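Local atomic coordinates of fimbrium subunit Fim1C (PDB entry 4QB7), a protein that probably forms part of the tip of a fimbrium, the cell-surface filament that mediates adhesion and biofilm formation. Residues W84-P98 with D139-N153. Residues are numbered along the deposited sequence; the frame is centred on the assembly and turned at random.
Sequences WPIDDKKITFFAYAP and DLVTDCHTAIQDQTN. With SO4 (sulfate ion), chain L; SO4 (sulfate ion), chain N; SO4 (sulfate ion), chain I.
W84 lays one face of its indole under the backbone of T152-N153: N153 CA stands 3.9 Å from the centroid of the five-membered ring, 12° off its normal, which meets the criterion for a CH-pi contact. The far rim of the same indole brings CH2 alongside Q151 CB, while NE1 is hydrogen-bonded to G158 O. F93 is engaged differently. Its ring carries I91 CG2 over one face and receives I148 O at the edge, with CD1 3.4 Å from that oxygen; the same carbonyl accepts F93 N at 2.9 Å, from a donor tilted out of the carbonyl plane. F94 likewise presents an edge, CD1 lying 3.8 Å from C144 CB.

Next to F93, T92 offers its hydroxyl to the other segment: OG1 accepts the D150 N-H at 2.9 Å and 169°. A chi1 of -77° sets OG1 anti to the carbonyl carbon, turned to that N-H, and CG2 against Q149 CG. Paired backbone bonds join A95 with D143 and A97 with V141; the segment leaves the strand at 145-147, returns with I148 O and D150 N, and regains paired bonds in one isolated bridge, I91 with Q151. Strand 90-97 thereby lies between strands 40-47 and 141-143 in the mixed sheet of this fimbrillin-like protein.

Where the departure begins, D143 OD1 accepts H145 N in an Asx turn, and OD2 accepts K163 N of strand 159-178. The chemistry implies that the irregular return keeps its polar groups partnered: I148 O by F93 N, D150 N by T92 OG1, and D150 OD1 by W52 N and a water shared with T92 OG1.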
ATOM      1  N   TRP A  84      31.473   6.526 -12.065  1.00 50.53           N
ATOM      2  CA  TRP A  84      31.709   5.094 -12.225  1.00 49.42           C
ATOM      3  C   TRP A  84      33.170   4.826 -11.942  1.00 58.13           C
ATOM      4  O   TRP A  84      34.001   5.694 -12.231  1.00 59.15           O
ATOM      5  CB  TRP A  84      31.353   4.604 -13.637  1.00 47.29           C
ATOM      6  CG  TRP A  84      29.884   4.612 -13.952  1.00 47.79           C
ATOM      7  CD1 TRP A  84      29.232   5.489 -14.761  1.00 50.76           C
ATOM      8  CD2 TRP A  84      28.886   3.680 -13.481  1.00 46.83           C
ATOM      9  NE1 TRP A  84      27.891   5.185 -14.809  1.00 50.05           N
ATOM     10  CE2 TRP A  84      27.650   4.082 -14.027  1.00 51.02           C
ATOM     11  CE3 TRP A  84      28.920   2.546 -12.646  1.00 47.31           C
ATOM     12  CZ2 TRP A  84      26.458   3.376 -13.790  1.00 49.78           C
ATOM     13  CZ3 TRP A  84      27.740   1.871 -12.382  1.00 48.48           C
ATOM     14  CH2 TRP A  84      26.529   2.270 -12.968  1.00 49.19           C
ATOM     15  N   PRO A  85      33.550   3.652 -11.409  1.00 56.44           N
ATOM     16  CA  PRO A  85      34.981   3.401 -11.190  1.00 56.73           C
ATOM     17  C   PRO A  85      35.785   3.427 -12.504  1.00 61.89           C
ATOM     18  O   PRO A  85      35.243   3.139 -13.576  1.00 60.46           O
ATOM     19  CB  PRO A  85      34.993   2.012 -10.542  1.00 57.78           C
ATOM     20  CG  PRO A  85      33.633   1.827  -9.986  1.00 61.59           C
ATOM     21  CD  PRO A  85      32.734   2.504 -10.960  1.00 57.39           C
ATOM     22  N   ILE A  86      37.065   3.816 -12.418  1.00 61.74           N
ATOM     23  CA  ILE A  86      37.992   3.819 -13.563  1.00 63.67           C
ATOM     24  C   ILE A  86      38.449   2.366 -13.803  1.00 66.58           C
ATOM     25  O   ILE A  86      38.691   1.979 -14.946  1.00 67.53           O
ATOM     26  CB  ILE A  86      39.206   4.777 -13.352  1.00 69.23           C
ATOM     27  CG1 ILE A  86      38.759   6.199 -12.962  1.00 71.46           C
ATOM     28  CG2 ILE A  86      40.085   4.858 -14.609  1.00 71.27           C
ATOM     29  CD1 ILE A  86      39.696   6.902 -11.869  1.00 86.53           C
ATOM     30  N   ASP A  87      38.541   1.559 -12.724  1.00 60.18           N
ATOM     31  CA  ASP A  87      38.950   0.161 -12.822  1.00 58.39           C
ATOM     32  C   ASP A  87      37.702  -0.764 -13.015  1.00 59.00           C
ATOM     33  O   ASP A  87      36.670  -0.284 -13.477  1.00 57.88           O
ATOM     34  CB  ASP A  87      39.811  -0.234 -11.602  1.00 59.69           C
ATOM     35  CG  ASP A  87      39.148  -0.029 -10.251  1.00 64.47           C
ATOM     36  OD1 ASP A  87      37.945   0.305 -10.224  1.00 64.03           O
ATOM     37  OD2 ASP A  87      39.826  -0.243  -9.218  1.00 67.17           O
ATOM     38  N   ASP A  88      37.807  -2.074 -12.684  1.00 53.11           N
ATOM     39  CA  ASP A  88      36.786  -3.088 -12.932  1.00 51.27           C
ATOM     40  C   ASP A  88      35.850  -3.343 -11.742  1.00 52.77           C
ATOM     41  O   ASP A  88      35.089  -4.323 -11.741  1.00 51.30           O
ATOM     42  CB  ASP A  88      37.436  -4.398 -13.395  1.00 53.67           C
ATOM     43  CG  ASP A  88      38.593  -4.944 -12.564  1.00 63.81           C
ATOM     44  OD1 ASP A  88      38.700  -4.587 -11.358  1.00 61.59           O
ATOM     45  OD2 ASP A  88      39.354  -5.762 -13.096  1.00 72.85           O
ATOM     46  N   LYS A  89      35.864  -2.415 -10.766  1.00 47.44           N
ATOM     47  CA  LYS A  89      34.994  -2.434  -9.603  1.00 45.38           C
ATOM     48  C   LYS A  89      33.540  -2.305 -10.045  1.00 46.09           C
ATOM     49  O   LYS A  89      33.247  -1.668 -11.069  1.00 45.38           O
ATOM     50  CB  LYS A  89      35.371  -1.304  -8.637  1.00 47.75           C
ATOM     51  CG  LYS A  89      36.534  -1.661  -7.743  1.00 48.23           C
ATOM     52  CD  LYS A  89      36.616  -0.745  -6.533  1.00 56.11           C
ATOM     53  CE  LYS A  89      37.701   0.294  -6.625  1.00 72.16           C
ATOM     54  NZ  LYS A  89      37.353   1.351  -7.612  1.00 80.36           N
ATOM     55  N   LYS A  90      32.638  -2.918  -9.274  1.00 40.39           N
ATOM     56  CA  LYS A  90      31.200  -2.953  -9.536  1.00 38.80           C
ATOM     57  C   LYS A  90      30.434  -2.168  -8.477  1.00 44.81           C
ATOM     58  O   LYS A  90      30.941  -1.996  -7.360  1.00 45.08           O
ATOM     59  CB  LYS A  90      30.714  -4.415  -9.582  1.00 39.58           C
ATOM     60  CG  LYS A  90      31.251  -5.177 -10.802  1.00 41.13           C
ATOM     61  CD  LYS A  90      30.831  -6.644 -10.860  1.00 40.71           C
ATOM     62  CE  LYS A  90      31.433  -7.244 -12.101  1.00 44.34           C
ATOM     63  NZ  LYS A  90      31.354  -8.723 -12.154  1.00 47.63           N
ATOM     64  N   ILE A  91      29.229  -1.660  -8.832  1.00 41.82           N
ATOM     65  CA  ILE A  91      28.353  -0.952  -7.879  1.00 41.33           C
ATOM     66  C   ILE A  91      26.967  -1.585  -7.901  1.00 45.40           C
ATOM     67  O   ILE A  91      26.385  -1.783  -8.970  1.00 44.94           O
ATOM     68  CB  ILE A  91      28.272   0.596  -8.081  1.00 43.88           C
ATOM     69  CG1 ILE A  91      29.681   1.247  -8.153  1.00 43.87           C
ATOM     70  CG2 ILE A  91      27.448   1.251  -6.953  1.00 42.27           C
ATOM     71  CD1 ILE A  91      29.606   2.597  -8.806  1.00 47.57           C
ATOM     72  N   THR A  92      26.461  -1.932  -6.712  1.00 42.59           N
ATOM     73  CA  THR A  92      25.143  -2.511  -6.525  1.00 41.09           C
ATOM     74  C   THR A  92      24.245  -1.437  -5.922  1.00 44.64           C
ATOM     75  O   THR A  92      24.593  -0.794  -4.918  1.00 44.55           O
ATOM     76  CB  THR A  92      25.210  -3.805  -5.698  1.00 40.53           C
ATOM     77  OG1 THR A  92      25.690  -4.822  -6.554  1.00 42.35           O
ATOM     78  CG2 THR A  92      23.843  -4.254  -5.193  1.00 34.53           C
ATOM     79  N   PHE A  93      23.078  -1.259  -6.546  1.00 39.50           N
ATOM     80  CA  PHE A  93      22.106  -0.261  -6.152  1.00 37.44           C
ATOM     81  C   PHE A  93      20.849  -0.902  -5.601  1.00 43.02           C
ATOM     82  O   PHE A  93      20.505  -2.035  -5.947  1.00 41.74           O
ATOM     83  CB  PHE A  93      21.763   0.646  -7.356  1.00 37.59           C
ATOM     84  CG  PHE A  93      22.950   1.389  -7.935  1.00 38.01           C
ATOM     85  CD1 PHE A  93      23.763   0.795  -8.896  1.00 39.52           C
ATOM     86  CD2 PHE A  93      23.256   2.682  -7.518  1.00 39.49           C
ATOM     87  CE1 PHE A  93      24.878   1.471  -9.408  1.00 40.44           C
ATOM     88  CE2 PHE A  93      24.365   3.358  -8.034  1.00 42.09           C
ATOM     89  CZ  PHE A  93      25.160   2.755  -8.990  1.00 39.58           C
ATOM     90  N   PHE A  94      20.190  -0.154  -4.703  1.00 40.98           N
ATOM     91  CA  PHE A  94      18.877  -0.382  -4.095  1.00 40.42           C
ATOM     92  C   PHE A  94      18.203   0.975  -4.011  1.00 42.90           C
ATOM     93  O   PHE A  94      18.894   1.996  -3.933  1.00 42.45           O
ATOM     94  CB  PHE A  94      18.975  -1.045  -2.701  1.00 41.94           C
ATOM     95  CG  PHE A  94      19.687  -2.370  -2.693  1.00 42.61           C
ATOM     96  CD1 PHE A  94      19.013  -3.543  -3.024  1.00 43.78           C
ATOM     97  CD2 PHE A  94      21.037  -2.449  -2.368  1.00 43.33           C
ATOM     98  CE1 PHE A  94      19.682  -4.770  -3.024  1.00 44.16           C
ATOM     99  CE2 PHE A  94      21.700  -3.682  -2.351  1.00 44.53           C
ATOM    100  CZ  PHE A  94      21.024  -4.826  -2.701  1.00 42.06           C
ATOM    101  N   ALA A  95      16.880   1.004  -4.011  1.00 37.66           N
ATOM    102  CA  ALA A  95      16.157   2.266  -3.919  1.00 36.77           C
ATOM    103  C   ALA A  95      14.812   2.047  -3.250  1.00 41.57           C
ATOM    104  O   ALA A  95      14.288   0.936  -3.299  1.00 38.61           O
ATOM    105  CB  ALA A  95      15.965   2.863  -5.303  1.00 36.77           C
ATOM    106  N   TYR A  96      14.264   3.102  -2.632  1.00 40.15           N
ATOM    107  CA  TYR A  96      12.935   3.101  -2.006  1.00 40.58           C
ATOM    108  C   TYR A  96      12.273   4.472  -2.255  1.00 43.94           C
ATOM    109  O   TYR A  96      12.941   5.459  -2.587  1.00 42.67           O
ATOM    110  CB  TYR A  96      13.014   2.780  -0.476  1.00 41.90           C
ATOM    111  CG  TYR A  96      13.487   3.958   0.344  1.00 42.58           C
ATOM    112  CD1 TYR A  96      14.838   4.284   0.412  1.00 44.08           C
ATOM    113  CD2 TYR A  96      12.574   4.827   0.945  1.00 42.94           C
ATOM    114  CE1 TYR A  96      15.272   5.445   1.046  1.00 43.74           C
ATOM    115  CE2 TYR A  96      12.995   6.008   1.556  1.00 43.49           C
ATOM    116  CZ  TYR A  96      14.347   6.312   1.598  1.00 46.97           C
ATOM    117  OH  TYR A  96      14.785   7.443   2.235  1.00 48.15           O
ATOM    118  N   ALA A  97      10.970   4.533  -2.058  1.00 40.50           N
ATOM    119  CA  ALA A  97      10.210   5.776  -2.182  1.00 39.85           C
ATOM    120  C   ALA A  97       8.918   5.658  -1.377  1.00 43.00           C
ATOM    121  O   ALA A  97       8.437   4.536  -1.169  1.00 39.65           O
ATOM    122  CB  ALA A  97       9.933   6.132  -3.636  1.00 39.92           C
ATOM    123  N   PRO A  98       8.380   6.790  -0.847  1.00 42.25           N
ATOM    124  CA  PRO A  98       8.861   8.183  -0.989  1.00 42.77           C
ATOM    125  C   PRO A  98      10.107   8.395  -0.141  1.00 47.94           C
ATOM    126  O   PRO A  98      10.301   7.677   0.835  1.00 49.12           O
ATOM    127  CB  PRO A  98       7.660   9.008  -0.505  1.00 44.18           C
ATOM    128  CG  PRO A  98       6.992   8.123   0.490  1.00 47.76           C
ATOM    129  CD  PRO A  98       7.148   6.732  -0.040  1.00 43.10           C
ATOM    130  N   ASP A 139       2.408   4.814   0.120  1.00 44.39           N
ATOM    131  CA  ASP A 139       2.498   3.730  -0.864  1.00 42.61           C
ATOM    132  C   ASP A 139       4.003   3.462  -1.022  1.00 46.87           C
ATOM    133  O   ASP A 139       4.661   4.067  -1.875  1.00 47.61           O
ATOM    134  CB  ASP A 139       1.792   4.115  -2.178  1.00 43.28           C
ATOM    135  CG  ASP A 139       1.921   3.125  -3.322  1.00 49.35           C
ATOM    136  OD1 ASP A 139       2.301   1.955  -3.060  1.00 47.34           O
ATOM    137  OD2 ASP A 139       1.638   3.521  -4.494  1.00 56.32           O
ATOM    138  N   LEU A 140       4.558   2.623  -0.110  1.00 41.04           N
ATOM    139  CA  LEU A 140       5.974   2.285  -0.056  1.00 38.65           C
ATOM    140  C   LEU A 140       6.359   1.430  -1.241  1.00 44.27           C
ATOM    141  O   LEU A 140       5.823   0.334  -1.421  1.00 43.68           O
ATOM    142  CB  LEU A 140       6.334   1.573   1.268  1.00 37.33           C
ATOM    143  CG  LEU A 140       7.814   1.166   1.451  1.00 39.45           C
ATOM    144  CD1 LEU A 140       8.713   2.379   1.631  1.00 37.89           C
ATOM    145  CD2 LEU A 140       7.975   0.167   2.579  1.00 39.27           C
ATOM    146  N   VAL A 141       7.305   1.937  -2.046  1.00 41.66           N
ATOM    147  CA  VAL A 141       7.811   1.231  -3.216  1.00 40.16           C
ATOM    148  C   VAL A 141       9.291   0.970  -3.017  1.00 44.92           C
ATOM    149  O   VAL A 141       9.986   1.753  -2.364  1.00 46.57           O
ATOM    150  CB  VAL A 141       7.511   1.930  -4.579  1.00 43.27           C
ATOM    151  CG1 VAL A 141       6.025   2.044  -4.841  1.00 42.07           C
ATOM    152  CG2 VAL A 141       8.186   3.280  -4.704  1.00 43.60           C
ATOM    153  N   THR A 142       9.777  -0.152  -3.523  1.00 40.88           N
ATOM    154  CA  THR A 142      11.205  -0.451  -3.405  1.00 40.55           C
ATOM    155  C   THR A 142      11.722  -1.009  -4.696  1.00 44.59           C
ATOM    156  O   THR A 142      10.958  -1.450  -5.554  1.00 45.45           O
ATOM    157  CB  THR A 142      11.552  -1.421  -2.264  1.00 40.34           C
ATOM    158  OG1 THR A 142      11.211  -2.753  -2.679  1.00 41.79           O
ATOM    159  CG2 THR A 142      10.917  -1.044  -0.942  1.00 37.04           C
ATOM    160  N   ASP A 143      13.034  -1.022  -4.801  1.00 40.87           N
ATOM    161  CA  ASP A 143      13.739  -1.575  -5.920  1.00 40.72           C
ATOM    162  C   ASP A 143      14.936  -2.371  -5.417  1.00 45.47           C
ATOM    163  O   ASP A 143      15.865  -1.799  -4.857  1.00 45.68           O
ATOM    164  CB  ASP A 143      14.170  -0.469  -6.888  1.00 41.79           C
ATOM    165  CG  ASP A 143      14.800  -1.004  -8.150  1.00 45.95           C
ATOM    166  OD1 ASP A 143      14.999  -2.237  -8.238  1.00 45.28           O
ATOM    167  OD2 ASP A 143      15.125  -0.196  -9.033  1.00 52.11           O
ATOM    168  N   CYS A 144      14.888  -3.689  -5.614  1.00 43.12           N
ATOM    169  CA  CYS A 144      15.968  -4.611  -5.294  1.00 44.66           C
ATOM    170  C   CYS A 144      16.113  -5.657  -6.427  1.00 49.34           C
ATOM    171  O   CYS A 144      16.548  -6.784  -6.188  1.00 48.73           O
ATOM    172  CB  CYS A 144      15.783  -5.253  -3.922  1.00 46.42           C
ATOM    173  SG  CYS A 144      14.272  -6.230  -3.739  1.00 50.89           S
ATOM    174  N   HIS A 145      15.811  -5.242  -7.688  1.00 48.03           N
ATOM    175  CA  HIS A 145      15.942  -6.128  -8.843  1.00 49.12           C
ATOM    176  C   HIS A 145      17.446  -6.251  -9.216  1.00 51.80           C
ATOM    177  O   HIS A 145      18.251  -5.349  -8.933  1.00 49.96           O
ATOM    178  CB  HIS A 145      14.997  -5.753 -10.025  1.00 50.56           C
ATOM    179  CG  HIS A 145      15.382  -4.600 -10.906  1.00 54.84           C
ATOM    180  ND1 HIS A 145      15.399  -3.292 -10.435  1.00 56.66           N
ATOM    181  CD2 HIS A 145      15.592  -4.574 -12.244  1.00 57.62           C
ATOM    182  CE1 HIS A 145      15.694  -2.527 -11.476  1.00 55.96           C
ATOM    183  NE2 HIS A 145      15.802  -3.248 -12.591  1.00 57.19           N
ATOM    184  N   THR A 146      17.817  -7.439  -9.736  1.00 47.97           N
ATOM    185  CA  THR A 146      19.189  -7.859 -10.028  1.00 47.97           C
ATOM    186  C   THR A 146      19.836  -7.033 -11.141  1.00 51.87           C
ATOM    187  O   THR A 146      21.053  -6.896 -11.150  1.00 51.81           O
ATOM    188  CB  THR A 146      19.239  -9.370 -10.324  1.00 57.64           C
ATOM    189  OG1 THR A 146      18.548  -9.645 -11.539  1.00 69.07           O
ATOM    190  CG2 THR A 146      18.612 -10.208  -9.206  1.00 49.90           C
ATOM    191  N   ALA A 147      19.039  -6.451 -12.045  1.00 48.60           N
ATOM    192  CA  ALA A 147      19.553  -5.639 -13.144  1.00 47.97           C
ATOM    193  C   ALA A 147      20.174  -4.302 -12.663  1.00 49.82           C
ATOM    194  O   ALA A 147      20.757  -3.609 -13.479  1.00 50.98           O
ATOM    195  CB  ALA A 147      18.462  -5.383 -14.162  1.00 48.79           C
ATOM    196  N   ILE A 148      20.091  -3.954 -11.362  1.00 43.54           N
ATOM    197  CA  ILE A 148      20.759  -2.751 -10.857  1.00 41.79           C
ATOM    198  C   ILE A 148      21.867  -3.167  -9.858  1.00 46.43           C
ATOM    199  O   ILE A 148      22.426  -2.322  -9.165  1.00 47.16           O
ATOM    200  CB  ILE A 148      19.838  -1.637 -10.324  1.00 43.62           C
ATOM    201  CG1 ILE A 148      18.931  -2.099  -9.158  1.00 43.18           C
ATOM    202  CG2 ILE A 148      19.062  -1.016 -11.479  1.00 44.58           C
ATOM    203  CD1 ILE A 148      18.402  -0.958  -8.289  1.00 45.72           C
ATOM    204  N   GLN A 149      22.210  -4.468  -9.845  1.00 42.90           N
ATOM    205  CA  GLN A 149      23.304  -5.058  -9.074  1.00 43.11           C
ATOM    206  C   GLN A 149      24.474  -5.341  -9.996  1.00 49.25           C
ATOM    207  O   GLN A 149      24.276  -5.628 -11.189  1.00 49.06           O
ATOM    208  CB  GLN A 149      22.870  -6.348  -8.380  1.00 44.01           C
ATOM    209  CG  GLN A 149      21.647  -6.151  -7.534  1.00 48.38           C
ATOM    210  CD  GLN A 149      21.203  -7.396  -6.817  1.00 59.42           C
ATOM    211  OE1 GLN A 149      21.735  -8.497  -7.014  1.00 51.89           O
ATOM    212  NE2 GLN A 149      20.191  -7.233  -5.978  1.00 43.57           N
ATOM    213  N   ASP A 150      25.702  -5.254  -9.452  1.00 47.13           N
ATOM    214  CA  ASP A 150      26.963  -5.497 -10.186  1.00 47.68           C
ATOM    215  C   ASP A 150      27.047  -4.646 -11.457  1.00 51.63           C
ATOM    216  O   ASP A 150      27.318  -5.155 -12.551  1.00 52.32           O
ATOM    217  CB  ASP A 150      27.134  -6.990 -10.523  1.00 49.64           C
ATOM    218  CG  ASP A 150      27.347  -7.886  -9.333  1.00 55.59           C
ATOM    219  OD1 ASP A 150      27.861  -7.390  -8.291  1.00 53.84           O
ATOM    220  OD2 ASP A 150      27.034  -9.082  -9.444  1.00 62.29           O
ATOM    221  N   GLN A 151      26.806  -3.343 -11.301  1.00 47.47           N
ATOM    222  CA  GLN A 151      26.827  -2.417 -12.428  1.00 46.95           C
ATOM    223  C   GLN A 151      28.198  -1.804 -12.639  1.00 50.58           C
ATOM    224  O   GLN A 151      28.926  -1.515 -11.683  1.00 49.67           O
ATOM    225  CB  GLN A 151      25.788  -1.302 -12.228  1.00 47.10           C
ATOM    226  CG  GLN A 151      24.353  -1.825 -12.098  1.00 44.37           C
ATOM    227  CD  GLN A 151      23.820  -2.342 -13.416  1.00 55.29           C
ATOM    228  OE1 GLN A 151      23.753  -3.553 -13.661  1.00 45.65           O
ATOM    229  NE2 GLN A 151      23.410  -1.435 -14.290  1.00 49.33           N
ATOM    230  N   THR A 152      28.554  -1.653 -13.908  1.00 47.53           N
ATOM    231  CA  THR A 152      29.747  -0.949 -14.369  1.00 47.32           C
ATOM    232  C   THR A 152      29.260   0.133 -15.335  1.00 50.98           C
ATOM    233  O   THR A 152      28.074   0.182 -15.671  1.00 49.48           O
ATOM    234  CB  THR A 152      30.791  -1.873 -14.998  1.00 49.47           C
ATOM    235  OG1 THR A 152      30.367  -2.312 -16.293  1.00 50.20           O
ATOM    236  CG2 THR A 152      31.198  -3.022 -14.094  1.00 44.55           C
ATOM    237  N   ASN A 153      30.170   0.957 -15.816  1.00 48.77           N
ATOM    238  CA  ASN A 153      29.882   2.001 -16.784  1.00 49.22           C
ATOM    239  C   ASN A 153      29.315   1.403 -18.083  1.00 53.80           C
ATOM    240  O   ASN A 153      28.619   2.094 -18.812  1.00 54.29           O
ATOM    241  CB  ASN A 153      31.186   2.762 -17.060  1.00 52.99           C
ATOM    242  CG  ASN A 153      31.108   3.814 -18.135  1.00 92.38           C
ATOM    243  OD1 ASN A 153      30.254   4.720 -18.121  1.00 90.18           O
ATOM    244  ND2 ASN A 153      31.999   3.696 -19.107  1.00 87.24           N
TER
HETATM  245  S   SO4 L 411      38.018   4.940  -9.025  0.60102.10           S
HETATM  246  O1  SO4 L 411      37.137   5.798  -9.834  0.60102.63           O
HETATM  247  O2  SO4 L 411      37.211   4.020  -8.222  0.60101.39           O
HETATM  248  O3  SO4 L 411      38.911   4.174  -9.905  0.60101.30           O
HETATM  249  O4  SO4 L 411      38.800   5.794  -8.128  0.60102.52           O
HETATM  250  S   SO4 N 413      14.891  -9.374 -11.137  0.60 83.99           S
HETATM  251  O1  SO4 N 413      13.480  -8.967 -11.163  0.60 85.91           O
HETATM  252  O2  SO4 N 413      15.344  -9.352  -9.746  0.60 81.76           O
HETATM  253  O3  SO4 N 413      15.017 -10.745 -11.632  0.60 84.83           O
HETATM  254  O4  SO4 N 413      15.686  -8.462 -12.015  0.60 81.97           O
HETATM  255  S   SO4 I 408      29.514 -11.613 -11.226  0.60 97.26           S
HETATM  256  O1  SO4 I 408      28.265 -11.248 -11.907  0.60 98.68           O
HETATM  257  O2  SO4 I 408      29.307 -12.767 -10.356  0.60 96.12           O
HETATM  258  O3  SO4 I 408      30.508 -11.980 -12.229  0.60 98.53           O
HETATM  259  O4  SO4 I 408      29.961 -10.453 -10.451  0.60 95.14           O
HETATM  260  O   HOH W   1      32.636   1.343 -14.112  1.00 41.46           O
HETATM  261  O   HOH W   2      28.601  -4.974  -6.866  1.00 56.45           O
HETATM  262  O   HOH W   3      19.093  -4.489  -6.451  1.00 43.43           O